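Local coordinates for Lin1909 protein (Listeria innocua, PDB 3FIJ), which is of unknown function but binds manganese and, as a member of the peptidase C26 family, may hydrolyse gamma-glutamyl-gamma-aminobutyrate, at residues Leu65-Gly70 with Gln119-Ala124. Numbering follows the deposited sequence.
Sequences LLLTGG and QLVNVA
Leu67 and Leu120 bring the two backbones closest, with Leu67 CA 8.6 Å from Leu120 CA, as strand 64-67 meets helix 116-124. This is helix-on-sheet packing in the core of a class I glutamine amidotransferase-like fold. Strand 64-67 lies between the parallel strands 6-10 and 111-114, and the helix follows strand 111-114 in the chain. The contact is small, 94 Å² in all, and entirely apolar. All three residues that touch are buried.

The CA-CB bond of Leu67 points toward the helix. CG of this leucine is anti to the carbonyl carbon and beside the backbone N (chi1 -73°), and CD1 extends onward, anti to CA. That one methyl makes both close contacts. It meets CG2 of Val121, with the two side chains at a slant. It is also 4.2 Å from CD2 of Leu120, whose side chain runs about perpendicular to that of Leu67. The CD1 methyl therefore sits against two consecutive residues of one helical turn.

Val121 places CG2 on the strand side because CG1 takes the position anti to its backbone N (chi1 167°). The turn that presents these two side chains is held by ordinary helical bonds, among them Ala124 N to Leu120 O at 2.8 Å. Neighbouring elements complete the packing. Ala113 of strand 111-114 touches both Leu67 and Val121, while Glu97 of helix 91-106 touches both Leu67 and Leu120. The closer of the two methyl contacts between strand and helix is the one to the valine, with Leu67 CD1 3.8 Å from Val121 CG2.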
ATOM      1  N   LEU A  65     -28.868 -11.875  25.285  1.00 21.97           N
ATOM      2  CA  LEU A  65     -28.284 -11.984  23.944  1.00 19.29           C
ATOM      3  C   LEU A  65     -28.062 -10.634  23.243  1.00 18.80           C
ATOM      4  O   LEU A  65     -29.002  -9.858  23.053  1.00 18.23           O
ATOM      5  CB  LEU A  65     -29.186 -12.864  23.072  1.00 19.83           C
ATOM      6  CG  LEU A  65     -28.873 -12.963  21.577  1.00 18.88           C
ATOM      7  CD1 LEU A  65     -27.523 -13.651  21.369  1.00 18.19           C
ATOM      8  CD2 LEU A  65     -29.989 -13.726  20.884  1.00 15.93           C
ATOM      9  N   LEU A  66     -26.818 -10.365  22.855  1.00 16.41           N
ATOM     10  CA  LEU A  66     -26.473  -9.126  22.163  1.00 14.96           C
ATOM     11  C   LEU A  66     -26.047  -9.420  20.712  1.00 15.92           C
ATOM     12  O   LEU A  66     -25.011 -10.050  20.472  1.00 15.48           O
ATOM     13  CB  LEU A  66     -25.335  -8.410  22.905  1.00 12.86           C
ATOM     14  CG  LEU A  66     -24.776  -7.132  22.253  1.00 14.34           C
ATOM     15  CD1 LEU A  66     -25.874  -6.078  22.126  1.00 14.58           C
ATOM     16  CD2 LEU A  66     -23.629  -6.586  23.094  1.00 13.97           C
ATOM     17  N   LEU A  67     -26.851  -8.976  19.750  1.00 15.46           N
ATOM     18  CA  LEU A  67     -26.541  -9.188  18.336  1.00 15.67           C
ATOM     19  C   LEU A  67     -25.774  -7.985  17.801  1.00 15.91           C
ATOM     20  O   LEU A  67     -26.221  -6.838  17.923  1.00 16.90           O
ATOM     21  CB  LEU A  67     -27.827  -9.402  17.535  1.00 17.99           C
ATOM     22  CG  LEU A  67     -28.492 -10.763  17.764  1.00 19.87           C
ATOM     23  CD1 LEU A  67     -29.885 -10.799  17.160  1.00 21.99           C
ATOM     24  CD2 LEU A  67     -27.614 -11.841  17.137  1.00 22.06           C
ATOM     25  N   THR A  68     -24.620  -8.257  17.202  1.00 15.37           N
ATOM     26  CA  THR A  68     -23.746  -7.217  16.686  1.00 13.99           C
ATOM     27  C   THR A  68     -23.869  -6.909  15.204  1.00 13.86           C
ATOM     28  O   THR A  68     -24.597  -7.574  14.459  1.00 11.76           O
ATOM     29  CB  THR A  68     -22.275  -7.565  16.959  1.00 15.52           C
ATOM     30  OG1 THR A  68     -21.927  -8.749  16.229  1.00 13.57           O
ATOM     31  CG2 THR A  68     -22.047  -7.812  18.453  1.00 14.85           C
ATOM     32  N   GLY A  69     -23.125  -5.886  14.791  1.00 15.35           N
ATOM     33  CA  GLY A  69     -23.119  -5.463  13.409  1.00 14.92           C
ATOM     34  C   GLY A  69     -22.390  -6.482  12.565  1.00 16.73           C
ATOM     35  O   GLY A  69     -21.984  -7.540  13.049  1.00 15.39           O
ATOM     36  N   GLY A  70     -22.222  -6.165  11.291  1.00 17.16           N
ATOM     37  CA  GLY A  70     -21.545  -7.073  10.397  1.00 18.44           C
ATOM     38  C   GLY A  70     -22.059  -6.926   8.980  1.00 19.56           C
ATOM     39  O   GLY A  70     -22.534  -5.866   8.576  1.00 19.69           O
ATOM     40  N   GLN A 119     -31.728  -5.917  11.922  1.00 16.71           N
ATOM     41  CA  GLN A 119     -32.233  -6.366  10.638  1.00 17.54           C
ATOM     42  C   GLN A 119     -32.326  -7.887  10.608  1.00 17.98           C
ATOM     43  O   GLN A 119     -33.183  -8.453   9.921  1.00 18.47           O
ATOM     44  CB  GLN A 119     -31.339  -5.860   9.507  1.00 14.62           C
ATOM     45  CG  GLN A 119     -31.363  -4.352   9.393  1.00 17.37           C
ATOM     46  CD  GLN A 119     -30.635  -3.848   8.176  1.00 15.52           C
ATOM     47  OE1 GLN A 119     -30.554  -2.640   7.946  1.00 15.15           O
ATOM     48  NE2 GLN A 119     -30.095  -4.768   7.386  1.00 17.23           N
ATOM     49  N   LEU A 120     -31.446  -8.554  11.346  1.00 17.76           N
ATOM     50  CA  LEU A 120     -31.488 -10.008  11.380  1.00 17.10           C
ATOM     51  C   LEU A 120     -32.741 -10.457  12.145  1.00 17.49           C
ATOM     52  O   LEU A 120     -33.396 -11.431  11.778  1.00 17.74           O
ATOM     53  CB  LEU A 120     -30.230 -10.576  12.033  1.00 15.83           C
ATOM     54  CG  LEU A 120     -30.249 -12.103  12.076  1.00 17.44           C
ATOM     55  CD1 LEU A 120     -28.899 -12.624  11.703  1.00 20.03           C
ATOM     56  CD2 LEU A 120     -30.686 -12.594  13.455  1.00 14.11           C
ATOM     57  N   VAL A 121     -33.081  -9.741  13.208  1.00 17.82           N
ATOM     58  CA  VAL A 121     -34.270 -10.079  13.972  1.00 17.12           C
ATOM     59  C   VAL A 121     -35.495  -9.931  13.050  1.00 18.03           C
ATOM     60  O   VAL A 121     -36.301 -10.850  12.916  1.00 18.67           O
ATOM     61  CB  VAL A 121     -34.390  -9.157  15.201  1.00 15.58           C
ATOM     62  CG1 VAL A 121     -35.770  -9.273  15.844  1.00 14.83           C
ATOM     63  CG2 VAL A 121     -33.313  -9.515  16.193  1.00 12.96           C
ATOM     64  N   ASN A 122     -35.614  -8.781  12.397  1.00 16.97           N
ATOM     65  CA  ASN A 122     -36.731  -8.524  11.501  1.00 17.39           C
ATOM     66  C   ASN A 122     -36.906  -9.672  10.485  1.00 19.46           C
ATOM     67  O   ASN A 122     -38.013 -10.180  10.289  1.00 20.83           O
ATOM     68  CB  ASN A 122     -36.509  -7.184  10.788  1.00 14.09           C
ATOM     69  CG  ASN A 122     -37.752  -6.699  10.059  1.00 15.19           C
ATOM     70  OD1 ASN A 122     -37.802  -6.694   8.824  1.00 13.74           O
ATOM     71  ND2 ASN A 122     -38.766  -6.289  10.822  1.00 11.14           N
ATOM     72  N   VAL A 123     -35.809 -10.082   9.853  1.00 20.52           N
ATOM     73  CA  VAL A 123     -35.837 -11.168   8.882  1.00 20.55           C
ATOM     74  C   VAL A 123     -36.238 -12.489   9.539  1.00 21.99           C
ATOM     75  O   VAL A 123     -37.112 -13.195   9.044  1.00 23.87           O
ATOM     76  CB  VAL A 123     -34.445 -11.351   8.209  1.00 20.82           C
ATOM     77  CG1 VAL A 123     -34.453 -12.594   7.302  1.00 18.40           C
ATOM     78  CG2 VAL A 123     -34.086 -10.100   7.403  1.00 18.02           C
ATOM     79  N   ALA A 124     -35.593 -12.819  10.651  1.00 23.13           N
ATOM     80  CA  ALA A 124     -35.879 -14.062  11.364  1.00 24.48           C
ATOM     81  C   ALA A 124     -37.362 -14.280  11.599  1.00 24.45           C
ATOM     82  O   ALA A 124     -37.844 -15.408  11.509  1.00 24.92           O
ATOM     83  CB  ALA A 124     -35.150 -14.082  12.697  1.00 24.22           C
TER